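Local atomic coordinates of BH0236 protein (Bacillus halodurans, PDB entry 5T7A), a protein that probably binds beta-1,3-glucan as a family 56 carbohydrate-binding module, helping in the recognition and hydrolysis of this polysaccharide. Residues Val47-Thr55 with Leu96-Leu105. Residues are numbered along the deposited sequence; the frame is centred on the assembly and turned at random. Where two conformers were deposited one is given.
Sequences VTIFFAPTT and LEYSFTYEKL. With EDO (1,2-ethanediol), chain E; EDO (1,2-ethanediol), chain C.
Phe51 lies between Phe100 and Tyr102, and the three rings form an aromatic cluster within this buried contact. CD1 of Phe51 sits over one face of the Phe100 ring, offset toward its rim and 3.5 Å from CG of Phe100; the two ring planes are inclined at 46°. The far end of the same ring meets Tyr102, where CZ of Phe51 stands over one face, 3.5 Å from CD1 of Tyr102. With CG anti to the backbone N (chi1 -174°), Phe51 carries its ring toward strand 95-103 and meets both. A flat, wholly apolar ring suits this place, whereas a tyrosine suits position 102 because its hydroxyl finds a hydrogen-bonding partner in Asp34.

Aliphatic packing continues the interface. Ile49 divides its branches: CG2 comes to the edge of the Phe100 ring, 3.5 Å from CZ, while CD1 meets CD2 of Leu96 tip to tip at 4.1 Å. Were Phe100 cut back to an alanine, CD1 of Phe51 would lose the ring face beneath it and CG2 of Ile49 the edge it meets, and the Phe51 ring would probably be held less firmly on that side. Just beyond the end of strand 46-53, a water lies 2.8 Å from both Thr55 O and Glu103 O, linking the two backbones.

Segments 47-53 and 96-103 run in roughly the same direction, their axes 9.4 Å apart at their closest and inclined at 33°, as in the facing layers of a beta-sandwich. Strand 46-53 is flanked by 35-40 and 82-88, strand 95-103 by 60-66 and 108-117; Tyr35 stacks on Phe51, and Ala37 touches both Phe51 and Phe100.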
loop_
_atom_site.group_PDB
_atom_site.type_symbol
_atom_site.label_atom_id
_atom_site.label_comp_id
_atom_site.label_asym_id
_atom_site.label_seq_id
_atom_site.Cartn_x
_atom_site.Cartn_y
_atom_site.Cartn_z
ATOM N N VAL A 47 1.007 10.927 1.486
ATOM C CA VAL A 47 1.061 9.797 2.439
ATOM C C VAL A 47 1.852 8.757 1.750
ATOM O O VAL A 47 1.987 8.749 0.488
ATOM C CB VAL A 47 -0.325 9.217 2.844
ATOM C CG1 VAL A 47 -1.266 10.335 3.333
ATOM C CG2 VAL A 47 -0.997 8.487 1.701
ATOM N N THR A 48 2.367 7.785 2.532
ATOM C CA THR A 48 3.073 6.648 1.946
ATOM C C THR A 48 2.320 5.372 2.232
ATOM O O THR A 48 2.064 5.047 3.374
ATOM C CB THR A 48 4.506 6.531 2.459
ATOM O OG1 THR A 48 5.245 7.690 1.997
ATOM C CG2 THR A 48 5.168 5.252 1.921
ATOM N N ILE A 49 1.965 4.651 1.179
ATOM C CA ILE A 49 1.469 3.256 1.348
ATOM C C ILE A 49 2.678 2.385 1.512
ATOM O O ILE A 49 3.619 2.422 0.674
ATOM C CB ILE A 49 0.680 2.751 0.131
ATOM C CG1 ILE A 49 -0.532 3.670 -0.155
ATOM C CG2 ILE A 49 0.156 1.337 0.382
ATOM C CD1 ILE A 49 -1.221 3.394 -1.469
ATOM N N PHE A 50 2.675 1.555 2.567
ATOM C CA PHE A 50 3.814 0.679 2.800
ATOM C C PHE A 50 3.339 -0.753 2.891
ATOM O O PHE A 50 2.234 -1.045 3.297
ATOM C CB PHE A 50 4.603 1.029 4.034
ATOM C CG PHE A 50 3.928 0.672 5.343
ATOM C CD1 PHE A 50 2.976 1.530 5.893
ATOM C CD2 PHE A 50 4.209 -0.516 6.003
ATOM C CE1 PHE A 50 2.379 1.230 7.112
ATOM C CE2 PHE A 50 3.589 -0.858 7.217
ATOM C CZ PHE A 50 2.685 0.019 7.785
ATOM N N PHE A 51 4.254 -1.641 2.565
ATOM C CA PHE A 51 4.032 -3.114 2.621
ATOM C C PHE A 51 5.342 -3.766 3.073
ATOM O O PHE A 51 6.384 -3.631 2.422
ATOM C CB PHE A 51 3.610 -3.612 1.240
ATOM C CG PHE A 51 3.208 -5.088 1.204
ATOM C CD1 PHE A 51 1.882 -5.444 1.391
ATOM C CD2 PHE A 51 4.166 -6.085 1.039
ATOM C CE1 PHE A 51 1.476 -6.773 1.392
ATOM C CE2 PHE A 51 3.774 -7.377 1.034
ATOM C CZ PHE A 51 2.468 -7.734 1.228
ATOM N N ALA A 52 5.320 -4.378 4.243
ATOM C CA ALA A 52 6.526 -4.908 4.897
ATOM C C ALA A 52 6.319 -6.409 5.086
ATOM O O ALA A 52 5.757 -6.876 6.094
ATOM C CB ALA A 52 6.742 -4.195 6.242
ATOM N N PRO A 53 6.763 -7.210 4.114
ATOM C CA PRO A 53 6.483 -8.627 4.186
ATOM C C PRO A 53 7.384 -9.333 5.166
ATOM O O PRO A 53 8.494 -8.914 5.424
ATOM C CB PRO A 53 6.706 -9.118 2.748
ATOM C CG PRO A 53 7.835 -8.203 2.310
ATOM C CD PRO A 53 7.477 -6.850 2.867
ATOM N N THR A 54 6.883 -10.398 5.757
ATOM C CA THR A 54 7.665 -11.237 6.667
ATOM C C THR A 54 8.644 -12.135 6.006
ATOM O O THR A 54 9.615 -12.556 6.614
ATOM C CB THR A 54 6.721 -12.055 7.570
ATOM O OG1 THR A 54 5.753 -12.734 6.772
ATOM C CG2 THR A 54 6.035 -11.137 8.570
ATOM N N THR A 55 8.395 -12.474 4.752
ATOM C CA THR A 55 9.350 -13.158 3.909
ATOM C C THR A 55 9.679 -12.202 2.761
ATOM O O THR A 55 8.801 -11.554 2.249
ATOM C CB THR A 55 8.724 -14.442 3.375
ATOM O OG1 THR A 55 8.504 -15.367 4.430
ATOM C CG2 THR A 55 9.712 -15.107 2.331
ATOM N N LEU A 96 -8.841 6.819 0.262
ATOM C CA LEU A 96 -7.880 6.013 -0.508
ATOM C C LEU A 96 -8.160 4.553 -0.181
ATOM O O LEU A 96 -8.132 4.127 0.963
ATOM C CB LEU A 96 -6.453 6.420 -0.114
ATOM C CG LEU A 96 -5.344 5.492 -0.637
ATOM C CD1 LEU A 96 -5.184 5.669 -2.124
ATOM C CD2 LEU A 96 -4.062 5.905 0.071
ATOM N N GLU A 97 -8.431 3.775 -1.230
ATOM C CA GLU A 97 -8.587 2.331 -1.086
ATOM C C GLU A 97 -7.397 1.685 -1.776
ATOM O O GLU A 97 -6.986 2.122 -2.841
ATOM C CB GLU A 97 -9.924 1.840 -1.630
ATOM C CG GLU A 97 -11.083 2.156 -0.637
ATOM C CD GLU A 97 -12.390 1.756 -1.223
ATOM O OE1 GLU A 97 -12.834 2.494 -2.133
ATOM O OE2 GLU A 97 -12.950 0.729 -0.764
ATOM N N TYR A 98 -6.868 0.600 -1.204
ATOM C CA TYR A 98 -5.617 0.052 -1.682
ATOM C C TYR A 98 -5.551 -1.418 -1.354
ATOM O O TYR A 98 -6.079 -1.888 -0.349
ATOM C CB TYR A 98 -4.411 0.776 -1.098
ATOM C CG TYR A 98 -4.318 0.780 0.404
ATOM C CD1 TYR A 98 -5.059 1.692 1.164
ATOM C CD2 TYR A 98 -3.457 -0.063 1.088
ATOM C CE1 TYR A 98 -4.990 1.713 2.524
ATOM C CE2 TYR A 98 -3.375 -0.057 2.427
ATOM C CZ TYR A 98 -4.108 0.809 3.172
ATOM O OH TYR A 98 -4.003 0.796 4.543
ATOM N N SER A 99 -4.978 -2.166 -2.304
ATOM C CA SER A 99 -4.752 -3.614 -2.130
ATOM C C SER A 99 -3.410 -3.940 -2.712
ATOM O O SER A 99 -2.805 -3.079 -3.381
ATOM C CB SER A 99 -5.812 -4.410 -2.811
ATOM O OG SER A 99 -5.892 -4.059 -4.192
ATOM N N PHE A 100 -2.910 -5.139 -2.422
ATOM C CA PHE A 100 -1.597 -5.529 -2.875
ATOM C C PHE A 100 -1.590 -6.843 -3.602
ATOM O O PHE A 100 -2.359 -7.751 -3.259
ATOM C CB PHE A 100 -0.622 -5.645 -1.682
ATOM C CG PHE A 100 -0.578 -4.392 -0.830
ATOM C CD1 PHE A 100 0.280 -3.365 -1.123
ATOM C CD2 PHE A 100 -1.434 -4.270 0.273
ATOM C CE1 PHE A 100 0.317 -2.211 -0.311
ATOM C CE2 PHE A 100 -1.402 -3.159 1.031
ATOM C CZ PHE A 100 -0.548 -2.106 0.761
ATOM N N THR A 101 -0.616 -6.971 -4.502
ATOM C CA THR A 101 -0.275 -8.279 -5.044
ATOM C C THR A 101 1.211 -8.440 -4.711
ATOM O O THR A 101 2.020 -7.639 -5.178
ATOM C CB THR A 101 -0.579 -8.372 -6.557
ATOM O OG1 THR A 101 -1.987 -8.254 -6.787
ATOM C CG2 THR A 101 -0.085 -9.702 -7.109
ATOM N N TYR A 102 1.535 -9.484 -3.948
ATOM C CA TYR A 102 2.882 -9.703 -3.487
ATOM C C TYR A 102 3.375 -11.079 -3.811
ATOM O O TYR A 102 2.662 -12.045 -3.770
ATOM C CB TYR A 102 2.996 -9.497 -1.977
ATOM C CG TYR A 102 2.166 -10.353 -1.126
ATOM C CD1 TYR A 102 0.840 -10.066 -0.857
ATOM C CD2 TYR A 102 2.748 -11.474 -0.472
ATOM C CE1 TYR A 102 0.102 -10.901 -0.013
ATOM C CE2 TYR A 102 2.022 -12.280 0.359
ATOM C CZ TYR A 102 0.696 -11.995 0.624
ATOM O OH TYR A 102 -0.048 -12.792 1.443
ATOM N N GLU A 103 4.644 -11.139 -4.151
ATOM C CA GLU A 103 5.271 -12.429 -4.439
ATOM C C GLU A 103 5.762 -13.019 -3.085
ATOM O O GLU A 103 6.208 -12.290 -2.162
ATOM C CB GLU A 103 6.424 -12.185 -5.356
ATOM C CG GLU A 103 7.089 -13.444 -5.900
ATOM C CD GLU A 103 8.219 -13.951 -5.051
ATOM O OE1 GLU A 103 8.705 -13.278 -4.111
ATOM O OE2 GLU A 103 8.650 -15.107 -5.348
ATOM N N LYS A 104 5.714 -14.330 -2.962
ATOM C CA LYS A 104 6.284 -14.992 -1.779
ATOM C C LYS A 104 6.725 -16.390 -2.186
ATOM O O LYS A 104 5.904 -17.242 -2.399
ATOM C CB LYS A 104 5.254 -15.094 -0.638
ATOM C CG LYS A 104 5.788 -15.784 0.639
ATOM C CD LYS A 104 4.851 -15.745 1.843
ATOM C CE LYS A 104 3.729 -16.771 1.672
ATOM N NZ LYS A 104 3.254 -17.361 2.935
ATOM N N LEU A 105 8.026 -16.598 -2.296
ATOM C CA LEU A 105 8.572 -17.983 -2.513
ATOM C C LEU A 105 8.057 -18.611 -3.835
ATOM O O LEU A 105 7.897 -19.830 -3.923
ATOM C CB LEU A 105 8.271 -18.891 -1.313
ATOM C CG LEU A 105 8.904 -18.371 -0.029
ATOM C CD1 LEU A 105 8.430 -19.208 1.154
ATOM C CD2 LEU A 105 10.409 -18.245 -0.078
HETATM C C1 EDO E . -12.395 -0.728 -4.227
HETATM O O1 EDO E . -13.173 -0.446 -5.377
HETATM C C2 EDO E . -13.079 -1.865 -3.537
HETATM O O2 EDO E . -13.718 -1.424 -2.344
HETATM C C1 EDO C . -0.056 -17.152 1.078
HETATM O O1 EDO C . 0.258 -16.917 2.503
HETATM C C2 EDO C . -1.232 -18.086 1.055
HETATM O O2 EDO C . -0.816 -19.361 1.450
HETATM O O HOH W 1 6.636 -12.114 0.616
#